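PDB 3CWV: DNA gyrase, B subunit, truncated from Myxococcus xanthus, which probably acts as the ATP-binding subunit of a type II topoisomerase that breaks, passes and rejoins double-stranded DNA. Local coordinates for residues Y43-R47 with S307-R311; R52-V58 with L188-D194; P221-P225 with E346-T350. All coordinates share one frame. Numbering follows the deposited sequence.

Interaction 1. Residues Y43-R47 with S307-R311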
ATOM      1  N   TYR A  43       1.628  -5.381  -3.124  1.00 21.70           N
ATOM      2  CA  TYR A  43       2.495  -4.518  -2.320  1.00 23.03           C
ATOM      3  C   TYR A  43       3.543  -5.317  -1.542  1.00 23.01           C
ATOM      4  O   TYR A  43       4.695  -4.913  -1.479  1.00 22.71           O
ATOM      5  CB  TYR A  43       1.720  -3.681  -1.294  1.00 23.17           C
ATOM      6  CG  TYR A  43       2.678  -2.971  -0.389  1.00 26.11           C
ATOM      7  CD1 TYR A  43       3.384  -1.851  -0.838  1.00 26.82           C
ATOM      8  CD2 TYR A  43       2.948  -3.458   0.884  1.00 27.85           C
ATOM      9  CE1 TYR A  43       4.299  -1.212  -0.010  1.00 29.29           C
ATOM     10  CE2 TYR A  43       3.855  -2.846   1.710  1.00 24.16           C
ATOM     11  CZ  TYR A  43       4.526  -1.721   1.258  1.00 26.50           C
ATOM     12  OH  TYR A  43       5.420  -1.117   2.083  1.00 28.69           O
ATOM     13  N   GLU A  44       3.135  -6.409  -0.906  1.00 22.60           N
ATOM     14  CA  GLU A  44       4.074  -7.159  -0.081  1.00 26.12           C
ATOM     15  C   GLU A  44       5.168  -7.787  -0.938  1.00 23.06           C
ATOM     16  O   GLU A  44       6.359  -7.816  -0.542  1.00 24.86           O
ATOM     17  CB  GLU A  44       3.350  -8.198   0.782  1.00 26.72           C
ATOM     18  CG  GLU A  44       4.293  -9.144   1.547  1.00 34.60           C
ATOM     19  CD  GLU A  44       5.083  -8.470   2.676  1.00 32.50           C
ATOM     20  OE1 GLU A  44       4.795  -7.318   3.053  1.00 26.18           O
ATOM     21  OE2 GLU A  44       6.005  -9.118   3.203  1.00 38.45           O
ATOM     22  N   GLU A  45       4.800  -8.275  -2.119  1.00 20.02           N
ATOM     23  CA  GLU A  45       5.815  -8.764  -3.065  1.00 21.98           C
ATOM     24  C   GLU A  45       6.745  -7.637  -3.506  1.00 23.67           C
ATOM     25  O   GLU A  45       7.977  -7.815  -3.532  1.00 26.33           O
ATOM     26  CB  GLU A  45       5.182  -9.399  -4.296  1.00 20.83           C
ATOM     27  CG  GLU A  45       4.298 -10.594  -3.947  1.00 23.55           C
ATOM     28  CD  GLU A  45       5.099 -11.759  -3.357  1.00 30.52           C
ATOM     29  OE1 GLU A  45       5.955 -12.340  -4.063  1.00 25.17           O
ATOM     30  OE2 GLU A  45       4.866 -12.073  -2.180  1.00 25.51           O
ATOM     31  N   ALA A  46       6.177  -6.488  -3.868  1.00 22.53           N
ATOM     32  CA  ALA A  46       7.004  -5.318  -4.253  1.00 21.49           C
ATOM     33  C   ALA A  46       7.906  -4.873  -3.095  1.00 23.68           C
ATOM     34  O   ALA A  46       9.082  -4.569  -3.316  1.00 23.72           O
ATOM     35  CB  ALA A  46       6.128  -4.145  -4.733  1.00 24.99           C
ATOM     36  N   ARG A  47       7.350  -4.799  -1.883  1.00 22.54           N
ATOM     37  CA  ARG A  47       8.117  -4.411  -0.695  1.00 23.94           C
ATOM     38  C   ARG A  47       9.402  -5.276  -0.528  1.00 26.88           C
ATOM     39  O   ARG A  47      10.464  -4.795  -0.093  1.00 26.85           O
ATOM     40  CB  ARG A  47       7.257  -4.553   0.556  1.00 22.04           C
ATOM     41  CG  ARG A  47       7.933  -4.008   1.828  1.00 26.10           C
ATOM     42  CD  ARG A  47       7.186  -4.386   3.110  1.00 24.28           C
ATOM     43  NE  ARG A  47       7.218  -5.816   3.447  1.00 26.95           N
ATOM     44  CZ  ARG A  47       8.283  -6.447   3.941  1.00 29.94           C
ATOM     45  NH1 ARG A  47       9.419  -5.781   4.142  1.00 23.41           N
ATOM     46  NH2 ARG A  47       8.209  -7.735   4.251  1.00 23.36           N
ATOM     47  N   SER A 307       7.670   0.639   6.572  1.00 24.95           N
ATOM     48  CA  SER A 307       7.322  -0.653   6.037  1.00 24.58           C
ATOM     49  C   SER A 307       8.292  -1.674   6.638  1.00 26.56           C
ATOM     50  O   SER A 307       9.369  -1.285   7.092  1.00 25.26           O
ATOM     51  CB  SER A 307       7.409  -0.620   4.503  1.00 24.84           C
ATOM     52  OG  SER A 307       8.767  -0.545   4.050  1.00 29.18           O
ATOM     53  N   GLY A 308       7.908  -2.949   6.654  1.00 23.72           N
ATOM     54  CA  GLY A 308       8.757  -3.993   7.213  1.00 26.05           C
ATOM     55  C   GLY A 308       7.961  -5.296   7.298  1.00 27.72           C
ATOM     56  O   GLY A 308       6.799  -5.349   6.867  1.00 26.79           O
ATOM     57  N   PRO A 309       8.563  -6.346   7.887  1.00 28.32           N
ATOM     58  CA  PRO A 309       7.830  -7.613   8.032  1.00 28.63           C
ATOM     59  C   PRO A 309       6.473  -7.360   8.715  1.00 28.13           C
ATOM     60  O   PRO A 309       6.417  -6.578   9.679  1.00 29.92           O
ATOM     61  CB  PRO A 309       8.752  -8.444   8.937  1.00 27.46           C
ATOM     62  CG  PRO A 309      10.159  -7.903   8.617  1.00 26.46           C
ATOM     63  CD  PRO A 309       9.926  -6.409   8.458  1.00 28.23           C
ATOM     64  N   ARG A 310       5.399  -7.982   8.217  1.00 32.07           N
ATOM     65  CA  ARG A 310       4.028  -7.759   8.770  1.00 36.19           C
ATOM     66  C   ARG A 310       3.965  -7.971  10.282  1.00 38.40           C
ATOM     67  O   ARG A 310       3.228  -7.260  11.005  1.00 39.69           O
ATOM     68  CB  ARG A 310       2.985  -8.696   8.119  1.00 35.78           C
ATOM     69  CG  ARG A 310       2.602  -8.422   6.654  1.00 41.50           C
ATOM     70  CD  ARG A 310       1.307  -9.181   6.286  1.00 38.79           C
ATOM     71  NE  ARG A 310       0.867  -9.020   4.888  1.00 38.98           N
ATOM     72  CZ  ARG A 310       1.256  -9.796   3.869  1.00 40.41           C
ATOM     73  NH1 ARG A 310       2.126 -10.772   4.074  1.00 45.16           N
ATOM     74  NH2 ARG A 310       0.785  -9.602   2.637  1.00 38.48           N
ATOM     75  N   ARG A 311       4.708  -8.970  10.755  1.00 39.61           N
ATOM     76  CA  ARG A 311       4.737  -9.334  12.178  1.00 44.99           C
ATOM     77  C   ARG A 311       5.309  -8.229  13.060  1.00 44.67           C
ATOM     78  O   ARG A 311       4.962  -8.133  14.239  1.00 44.12           O
ATOM     79  CB  ARG A 311       5.570 -10.602  12.393  1.00 45.21           C
ATOM     80  CG  ARG A 311       7.058 -10.435  12.040  1.00 49.58           C
ATOM     81  CD  ARG A 311       7.931 -11.529  12.643  1.00 52.20           C
ATOM     82  NE  ARG A 311       7.832 -11.566  14.108  1.00 65.01           N
ATOM     83  CZ  ARG A 311       8.399 -10.682  14.933  1.00 70.53           C
ATOM     84  NH1 ARG A 311       9.119  -9.670  14.454  1.00 73.19           N
ATOM     85  NH2 ARG A 311       8.248 -10.810  16.247  1.00 72.48           N
TER
HETATM   86  O   HOH W   1       5.793  -9.686   5.824  1.00 31.99           O
HETATM   87  O   HOH W   2      10.245  -2.721   3.948  1.00 23.87           O

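Interaction 2. Residues R52-V58 with L188-D194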
ATOM      1  N   ARG A  52       7.817  -6.393  -9.997  1.00 26.21           N
ATOM      2  CA  ARG A  52       8.134  -5.168 -10.719  1.00 25.79           C
ATOM      3  C   ARG A  52       6.937  -4.543 -11.434  1.00 26.07           C
ATOM      4  O   ARG A  52       7.020  -3.385 -11.840  1.00 27.08           O
ATOM      5  CB  ARG A  52       9.224  -5.436 -11.758  1.00 25.95           C
ATOM      6  CG  ARG A  52      10.578  -5.833 -11.115  1.00 31.43           C
ATOM      7  CD  ARG A  52      11.585  -6.247 -12.199  1.00 35.03           C
ATOM      8  NE  ARG A  52      12.813  -6.772 -11.594  1.00 49.93           N
ATOM      9  CZ  ARG A  52      13.595  -7.699 -12.145  1.00 52.73           C
ATOM     10  NH1 ARG A  52      13.281  -8.228 -13.324  1.00 48.20           N
ATOM     11  NH2 ARG A  52      14.688  -8.107 -11.508  1.00 56.61           N
ATOM     12  N   ASP A  53       5.870  -5.320 -11.646  1.00 25.22           N
ATOM     13  CA  ASP A  53       4.687  -4.849 -12.410  1.00 27.16           C
ATOM     14  C   ASP A  53       3.404  -5.375 -11.778  1.00 25.82           C
ATOM     15  O   ASP A  53       3.332  -6.552 -11.408  1.00 25.02           O
ATOM     16  CB  ASP A  53       4.701  -5.297 -13.879  1.00 25.94           C
ATOM     17  CG  ASP A  53       6.021  -5.031 -14.564  1.00 33.94           C
ATOM     18  OD1 ASP A  53       6.121  -4.017 -15.271  1.00 28.64           O
ATOM     19  OD2 ASP A  53       6.957  -5.834 -14.367  1.00 36.44           O
ATOM     20  N   VAL A  54       2.399  -4.500 -11.681  1.00 24.78           N
ATOM     21  CA  VAL A  54       1.069  -4.846 -11.168  1.00 23.67           C
ATOM     22  C   VAL A  54       0.049  -4.192 -12.092  1.00 23.90           C
ATOM     23  O   VAL A  54       0.147  -2.983 -12.364  1.00 24.49           O
ATOM     24  CB  VAL A  54       0.847  -4.258  -9.727  1.00 26.50           C
ATOM     25  CG1 VAL A  54      -0.587  -4.566  -9.224  1.00 26.95           C
ATOM     26  CG2 VAL A  54       1.874  -4.782  -8.763  1.00 28.94           C
ATOM     27  N   VAL A  55      -0.906  -4.974 -12.585  1.00 24.60           N
ATOM     28  CA  VAL A  55      -2.002  -4.463 -13.420  1.00 24.01           C
ATOM     29  C   VAL A  55      -3.357  -4.802 -12.793  1.00 25.24           C
ATOM     30  O   VAL A  55      -3.666  -5.967 -12.568  1.00 25.11           O
ATOM     31  CB  VAL A  55      -1.980  -5.082 -14.806  1.00 26.37           C
ATOM     32  CG1 VAL A  55      -3.047  -4.409 -15.722  1.00 25.64           C
ATOM     33  CG2 VAL A  55      -0.580  -4.920 -15.417  1.00 27.67           C
ATOM     34  N   LEU A  56      -4.165  -3.776 -12.544  1.00 23.15           N
ATOM     35  CA  LEU A  56      -5.513  -3.947 -12.026  1.00 22.09           C
ATOM     36  C   LEU A  56      -6.501  -3.626 -13.152  1.00 25.24           C
ATOM     37  O   LEU A  56      -6.415  -2.582 -13.827  1.00 24.01           O
ATOM     38  CB  LEU A  56      -5.749  -3.037 -10.813  1.00 19.57           C
ATOM     39  CG  LEU A  56      -7.166  -3.097 -10.242  1.00 25.86           C
ATOM     40  CD1 LEU A  56      -7.380  -4.496  -9.621  1.00 20.91           C
ATOM     41  CD2 LEU A  56      -7.436  -2.017  -9.197  1.00 24.57           C
ATOM     42  N   GLU A  57      -7.453  -4.516 -13.346  1.00 25.68           N
ATOM     43  CA  GLU A  57      -8.378  -4.382 -14.462  1.00 30.11           C
ATOM     44  C   GLU A  57      -9.801  -4.529 -13.947  1.00 31.74           C
ATOM     45  O   GLU A  57     -10.132  -5.487 -13.236  1.00 28.46           O
ATOM     46  CB  GLU A  57      -8.045  -5.461 -15.480  1.00 30.65           C
ATOM     47  CG  GLU A  57      -8.682  -5.367 -16.807  1.00 43.11           C
ATOM     48  CD  GLU A  57      -8.078  -6.400 -17.747  1.00 51.38           C
ATOM     49  OE1 GLU A  57      -8.699  -7.471 -17.942  1.00 56.99           O
ATOM     50  OE2 GLU A  57      -6.960  -6.153 -18.255  1.00 52.05           O
ATOM     51  N   VAL A  58     -10.644  -3.556 -14.282  1.00 33.93           N
ATOM     52  CA  VAL A  58     -12.071  -3.622 -13.950  1.00 35.91           C
ATOM     53  C   VAL A  58     -12.847  -3.801 -15.261  1.00 36.93           C
ATOM     54  O   VAL A  58     -12.601  -3.103 -16.241  1.00 36.80           O
ATOM     55  CB  VAL A  58     -12.552  -2.355 -13.191  1.00 36.82           C
ATOM     56  CG1 VAL A  58     -13.970  -2.539 -12.662  1.00 39.69           C
ATOM     57  CG2 VAL A  58     -11.627  -2.060 -12.054  1.00 37.75           C
ATOM     58  N   LEU A 188       7.997   0.510  -8.489  1.00 25.83           N
ATOM     59  CA  LEU A 188       6.953  -0.423  -8.922  1.00 25.75           C
ATOM     60  C   LEU A 188       6.106   0.216 -10.048  1.00 26.09           C
ATOM     61  O   LEU A 188       5.667   1.360  -9.912  1.00 28.25           O
ATOM     62  CB  LEU A 188       6.017  -0.740  -7.744  1.00 26.55           C
ATOM     63  CG  LEU A 188       4.866  -1.712  -8.021  1.00 26.71           C
ATOM     64  CD1 LEU A 188       5.392  -3.073  -8.503  1.00 26.07           C
ATOM     65  CD2 LEU A 188       3.965  -1.872  -6.782  1.00 22.67           C
ATOM     66  N   ARG A 189       5.907  -0.512 -11.149  1.00 24.65           N
ATOM     67  CA  ARG A 189       4.979  -0.105 -12.225  1.00 24.58           C
ATOM     68  C   ARG A 189       3.571  -0.598 -11.932  1.00 24.38           C
ATOM     69  O   ARG A 189       3.348  -1.806 -11.807  1.00 24.47           O
ATOM     70  CB  ARG A 189       5.456  -0.660 -13.577  1.00 24.08           C
ATOM     71  CG  ARG A 189       6.806  -0.070 -13.969  1.00 28.89           C
ATOM     72  CD  ARG A 189       7.346  -0.626 -15.245  1.00 38.03           C
ATOM     73  NE  ARG A 189       8.586   0.073 -15.595  1.00 50.76           N
ATOM     74  CZ  ARG A 189       8.648   1.264 -16.197  1.00 54.89           C
ATOM     75  NH1 ARG A 189       7.534   1.915 -16.541  1.00 54.29           N
ATOM     76  NH2 ARG A 189       9.839   1.806 -16.457  1.00 50.36           N
ATOM     77  N   VAL A 190       2.622   0.327 -11.768  1.00 23.90           N
ATOM     78  CA  VAL A 190       1.276  -0.083 -11.405  1.00 23.82           C
ATOM     79  C   VAL A 190       0.351   0.492 -12.462  1.00 24.65           C
ATOM     80  O   VAL A 190       0.456   1.671 -12.768  1.00 25.82           O
ATOM     81  CB  VAL A 190       0.809   0.517 -10.062  1.00 24.23           C
ATOM     82  CG1 VAL A 190      -0.602   0.022  -9.739  1.00 23.85           C
ATOM     83  CG2 VAL A 190       1.770   0.146  -8.915  1.00 23.72           C
ATOM     84  N   SER A 191      -0.533  -0.338 -13.017  1.00 23.98           N
ATOM     85  CA  SER A 191      -1.452   0.109 -14.058  1.00 25.92           C
ATOM     86  C   SER A 191      -2.896  -0.159 -13.657  1.00 26.94           C
ATOM     87  O   SER A 191      -3.202  -1.166 -13.003  1.00 23.53           O
ATOM     88  CB  SER A 191      -1.161  -0.624 -15.369  1.00 28.38           C
ATOM     89  OG  SER A 191       0.128  -0.266 -15.857  1.00 31.11           O
ATOM     90  N   PHE A 192      -3.776   0.744 -14.073  1.00 26.25           N
ATOM     91  CA  PHE A 192      -5.197   0.547 -13.900  1.00 28.79           C
ATOM     92  C   PHE A 192      -5.847   0.528 -15.292  1.00 29.42           C
ATOM     93  O   PHE A 192      -5.745   1.493 -16.022  1.00 27.61           O
ATOM     94  CB  PHE A 192      -5.755   1.665 -13.025  1.00 28.06           C
ATOM     95  CG  PHE A 192      -7.212   1.542 -12.779  1.00 34.65           C
ATOM     96  CD1 PHE A 192      -7.700   0.531 -11.944  1.00 33.73           C
ATOM     97  CD2 PHE A 192      -8.113   2.426 -13.382  1.00 34.93           C
ATOM     98  CE1 PHE A 192      -9.077   0.394 -11.709  1.00 37.22           C
ATOM     99  CE2 PHE A 192      -9.492   2.290 -13.160  1.00 36.28           C
ATOM    100  CZ  PHE A 192      -9.973   1.277 -12.312  1.00 30.12           C
ATOM    101  N   ALA A 193      -6.494  -0.580 -15.658  1.00 28.74           N
ATOM    102  CA  ALA A 193      -7.091  -0.743 -16.977  1.00 31.80           C
ATOM    103  C   ALA A 193      -8.604  -0.691 -16.873  1.00 35.89           C
ATOM    104  O   ALA A 193      -9.246  -1.564 -16.280  1.00 33.38           O
ATOM    105  CB  ALA A 193      -6.653  -2.043 -17.617  1.00 31.33           C
ATOM    106  N   ASP A 194      -9.151   0.384 -17.424  1.00 39.98           N
ATOM    107  CA  ASP A 194     -10.577   0.650 -17.475  1.00 42.43           C
ATOM    108  C   ASP A 194     -11.042   0.150 -18.849  1.00 44.06           C
ATOM    109  O   ASP A 194     -11.075   0.907 -19.824  1.00 43.24           O
ATOM    110  CB  ASP A 194     -10.754   2.161 -17.360  1.00 44.42           C
ATOM    111  CG  ASP A 194     -12.157   2.573 -16.979  1.00 48.12           C
ATOM    112  OD1 ASP A 194     -13.125   1.884 -17.367  1.00 45.72           O
ATOM    113  OD2 ASP A 194     -12.272   3.614 -16.295  1.00 52.63           O
TER
HETATM  114  O   HOH W   3       1.962  -1.926 -14.867  1.00 27.07           O
HETATM  115  O   HOH W   4     -14.280  -0.766 -17.006  1.00 43.46           O

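Interaction 3. Residues P221-P225 with E346-T350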
ATOM      1  N   PRO A 221       0.925  27.161  -4.315  1.00 50.79           N
ATOM      2  CA  PRO A 221       2.188  27.878  -4.464  1.00 50.05           C
ATOM      3  C   PRO A 221       3.307  27.316  -3.585  1.00 47.51           C
ATOM      4  O   PRO A 221       3.401  27.636  -2.396  1.00 47.75           O
ATOM      5  CB  PRO A 221       1.828  29.328  -4.070  1.00 50.30           C
ATOM      6  CG  PRO A 221       0.392  29.296  -3.578  1.00 52.37           C
ATOM      7  CD  PRO A 221      -0.005  27.861  -3.416  1.00 51.32           C
ATOM      8  N   GLN A 222       4.161  26.492  -4.183  1.00 45.05           N
ATOM      9  CA  GLN A 222       5.234  25.818  -3.453  1.00 44.31           C
ATOM     10  C   GLN A 222       6.339  26.789  -3.008  1.00 44.62           C
ATOM     11  O   GLN A 222       6.826  27.586  -3.812  1.00 43.30           O
ATOM     12  CB  GLN A 222       5.822  24.686  -4.308  1.00 42.51           C
ATOM     13  CG  GLN A 222       4.881  23.490  -4.483  1.00 44.81           C
ATOM     14  CD  GLN A 222       5.288  22.556  -5.599  1.00 45.95           C
ATOM     15  OE1 GLN A 222       6.155  22.880  -6.416  1.00 48.58           O
ATOM     16  NE2 GLN A 222       4.657  21.377  -5.647  1.00 47.81           N
ATOM     17  N   LEU A 223       6.743  26.698  -1.737  1.00 42.13           N
ATOM     18  CA  LEU A 223       7.769  27.583  -1.174  1.00 42.29           C
ATOM     19  C   LEU A 223       9.191  27.130  -1.478  1.00 41.53           C
ATOM     20  O   LEU A 223      10.160  27.828  -1.171  1.00 44.20           O
ATOM     21  CB  LEU A 223       7.584  27.736   0.341  1.00 41.33           C
ATOM     22  CG  LEU A 223       6.308  28.435   0.801  1.00 41.15           C
ATOM     23  CD1 LEU A 223       6.286  28.523   2.316  1.00 41.88           C
ATOM     24  CD2 LEU A 223       6.198  29.818   0.188  1.00 47.99           C
ATOM     25  N   HIS A 224       9.310  25.944  -2.054  1.00 39.56           N
ATOM     26  CA  HIS A 224      10.586  25.402  -2.473  1.00 37.20           C
ATOM     27  C   HIS A 224      10.298  24.411  -3.607  1.00 40.12           C
ATOM     28  O   HIS A 224       9.222  23.815  -3.635  1.00 38.20           O
ATOM     29  CB  HIS A 224      11.322  24.756  -1.284  1.00 38.39           C
ATOM     30  CG  HIS A 224      10.480  23.813  -0.469  1.00 33.49           C
ATOM     31  ND1 HIS A 224      10.598  22.444  -0.565  1.00 33.76           N
ATOM     32  CD2 HIS A 224       9.535  24.043   0.472  1.00 33.93           C
ATOM     33  CE1 HIS A 224       9.752  21.869   0.273  1.00 31.10           C
ATOM     34  NE2 HIS A 224       9.095  22.818   0.916  1.00 31.63           N
ATOM     35  N   PRO A 225      11.233  24.275  -4.568  1.00 41.05           N
ATOM     36  CA  PRO A 225      10.985  23.515  -5.790  1.00 42.04           C
ATOM     37  C   PRO A 225      11.105  22.000  -5.668  1.00 42.16           C
ATOM     38  O   PRO A 225      10.738  21.289  -6.610  1.00 41.81           O
ATOM     39  CB  PRO A 225      12.074  24.033  -6.739  1.00 41.81           C
ATOM     40  CG  PRO A 225      13.201  24.382  -5.829  1.00 41.65           C
ATOM     41  CD  PRO A 225      12.576  24.897  -4.576  1.00 41.99           C
ATOM     42  N   GLU A 346      20.563  26.191   4.775  1.00 49.43           N
ATOM     43  CA  GLU A 346      20.497  26.904   3.491  1.00 49.80           C
ATOM     44  C   GLU A 346      19.250  26.569   2.662  1.00 49.03           C
ATOM     45  O   GLU A 346      19.250  26.745   1.439  1.00 48.90           O
ATOM     46  CB  GLU A 346      21.760  26.618   2.673  1.00 50.22           C
ATOM     47  CG  GLU A 346      23.024  27.216   3.273  1.00 54.49           C
ATOM     48  CD  GLU A 346      22.976  28.735   3.366  1.00 60.49           C
ATOM     49  OE1 GLU A 346      22.843  29.404   2.309  1.00 61.97           O
ATOM     50  OE2 GLU A 346      23.088  29.261   4.498  1.00 59.95           O
ATOM     51  N   HIS A 347      18.199  26.090   3.332  1.00 46.67           N
ATOM     52  CA  HIS A 347      16.938  25.738   2.673  1.00 44.32           C
ATOM     53  C   HIS A 347      16.048  26.967   2.568  1.00 43.20           C
ATOM     54  O   HIS A 347      15.929  27.718   3.532  1.00 44.46           O
ATOM     55  CB  HIS A 347      16.192  24.651   3.463  1.00 42.57           C
ATOM     56  CG  HIS A 347      15.084  23.997   2.694  1.00 40.14           C
ATOM     57  ND1 HIS A 347      13.808  24.515   2.635  1.00 41.72           N
ATOM     58  CD2 HIS A 347      15.064  22.864   1.957  1.00 38.55           C
ATOM     59  CE1 HIS A 347      13.050  23.727   1.893  1.00 38.01           C
ATOM     60  NE2 HIS A 347      13.794  22.726   1.458  1.00 36.89           N
ATOM     61  N   PRO A 348      15.414  27.171   1.397  1.00 41.60           N
ATOM     62  CA  PRO A 348      14.556  28.326   1.150  1.00 41.26           C
ATOM     63  C   PRO A 348      13.476  28.579   2.201  1.00 41.09           C
ATOM     64  O   PRO A 348      13.143  29.733   2.461  1.00 40.70           O
ATOM     65  CB  PRO A 348      13.914  27.999  -0.206  1.00 39.55           C
ATOM     66  CG  PRO A 348      14.910  27.174  -0.886  1.00 39.17           C
ATOM     67  CD  PRO A 348      15.518  26.315   0.198  1.00 42.65           C
ATOM     68  N   VAL A 349      12.946  27.522   2.814  1.00 41.46           N
ATOM     69  CA  VAL A 349      11.773  27.658   3.688  1.00 39.76           C
ATOM     70  C   VAL A 349      12.060  28.104   5.135  1.00 39.54           C
ATOM     71  O   VAL A 349      11.178  28.639   5.812  1.00 39.78           O
ATOM     72  CB  VAL A 349      10.956  26.328   3.709  1.00 41.91           C
ATOM     73  CG1 VAL A 349      11.530  25.353   4.750  1.00 39.05           C
ATOM     74  CG2 VAL A 349       9.474  26.605   3.967  1.00 41.58           C
ATOM     75  N   THR A 350      13.283  27.884   5.597  1.00 40.64           N
ATOM     76  CA  THR A 350      13.623  27.992   7.025  1.00 44.42           C
ATOM     77  C   THR A 350      13.362  29.363   7.672  1.00 45.69           C
ATOM     78  O   THR A 350      12.701  29.425   8.715  1.00 45.30           O
ATOM     79  CB  THR A 350      15.064  27.556   7.270  1.00 45.19           C
ATOM     80  OG1 THR A 350      15.346  26.396   6.480  1.00 44.87           O
ATOM     81  CG2 THR A 350      15.311  27.263   8.760  1.00 47.97           C
TER

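Interaction 1. Residues Y43-R47 with S307-R311
This is a small, partly buried contact between the C-terminal turn of helix 28-47 and the loop that leaves strand 300-307. The first belongs to the ATPase domain. The second belongs to the part expected to be the transducer domain, as in other GyrB proteins. The two segments bury 271 Å² in all, and no direct hydrogen bond joins them. Van der Waals contact and water do the work instead. E44 and R47 lie one turn apart on the helix and form a two-pronged salt bridge: R47 NE to E44 OE1 at 2.9 Å and R47 NH2 to E44 OE2 at 2.8 Å. The loop lies against this pair. G308 O and P309 CA sit over one face of the R47 guanidinium, G308 O 3.5 Å from R47 CZ. E44 CG lies over one face of the R310 guanidinium, and R310 NH2 is 3.5 Å from E44 CB; the charges are near but form no salt bridge. Deeper in, Y43 OH approaches S307 CB at 3.2 Å. Two waters fill the gaps. One donates to E44 OE2 and accepts from R310 N. The other accepts from R47 NH1 at 3.2 Å and is hydrogen-bonded to S307 OG at 2.6 Å. Beyond the contact, N258 accepts from G308 N, S307 pairs through its backbone with R238 of strand 237-245, and Y43 also touches A259, next to strand 260-261.

Interaction 2. Residues R52-V58 with L188-D194
The apolar centre is the row formed by V54, L56, V58, V190 and F192 on one face of the sheet, with L188 at its start. L188 CD1 meets V54 CG2 at 3.9 Å. F192 CD1, on the ring edge, lies 3.8 Å from L56 CD2, and V58 CG2 lies 3.6 Å from F192 CE1. Helix 171-184 covers part of this face through R171, S175 and C178. Between the two strands run six backbone hydrogen bonds. They alternate in direction, from R189 N to R52 O (3.2 Å) as far as V58 N to A193 O (3.1 Å). D53, V55, E57, R189, S191 and A193 point to the other face. There D53 OD2 is held by T69 of strand 64-70, and one water bonds to V54 O and S191 OG. At the far end another water donates to V58 O and D194 OD1. This is the parallel strand pair in the mixed sheet of a GHKL ATPase domain, with antiparallel neighbours flanking it.

Interaction 3. Residues P221-P225 with E346-T350
An edge-to-face histidine pair and a capped type I turn, H347 to T350, define this contact. It probably lies in the transducer domain, which has an S5-like fold in the GyrB family. It joins the loop before strand 228-234 to the linker between helices 328-345 and 350-354. The aromatic contact is central. The edge of H347 points to the face of H224, with ring centroids 4.8 Å apart and planes at 67°. The apolar contacts gather beside it. L223 CD1 meets V349 CG2 at 4.1 Å, and V349 CB lies 4.2 Å from H224 CD2. P348 CB packs 3.9 Å from the carbonyl L223 O, a van der Waals contact. No hydrogen bond crosses between the segments, which together bury 215 Å². The polar bonds hold each half in shape instead. H224 is fixed at both ring nitrogens, ND1 to E226 O and NE2 to W245 N, so its face is held toward H347. L223 also pairs through its backbone with W245, which ties the loop to strand 237-245. On the other half, a weak 3.4 Å bond from T350 N to H347 O closes the turn, and T350 OG1 bonds to L344 O. The same H347 ring that meets H224 also caps the turn: its ND1 accepts from V349 N at 3.1 Å.

How the interactions relate
Interactions 1 and 2 are close neighbours, with centres about 18 Å apart. They touch where A46 CB packs on L188 CD2 at 3.7 Å. Helix 28-47 leads directly to strand 53-58, so the same passage supplies a segment to each. Interaction 2 is nested in the loop that interaction 1 closes. It pairs two strands of the ATPase domain sheet, while interaction 1 joins that domain to the probable transducer domain. Interaction 3 lies within the latter, its centre about 33 Å from that of interaction 1 and about 34 Å from that of interaction 2. It follows interaction 2 in series but alternates with interaction 1, whose 307-311 segment falls between 221-225 and 346-350.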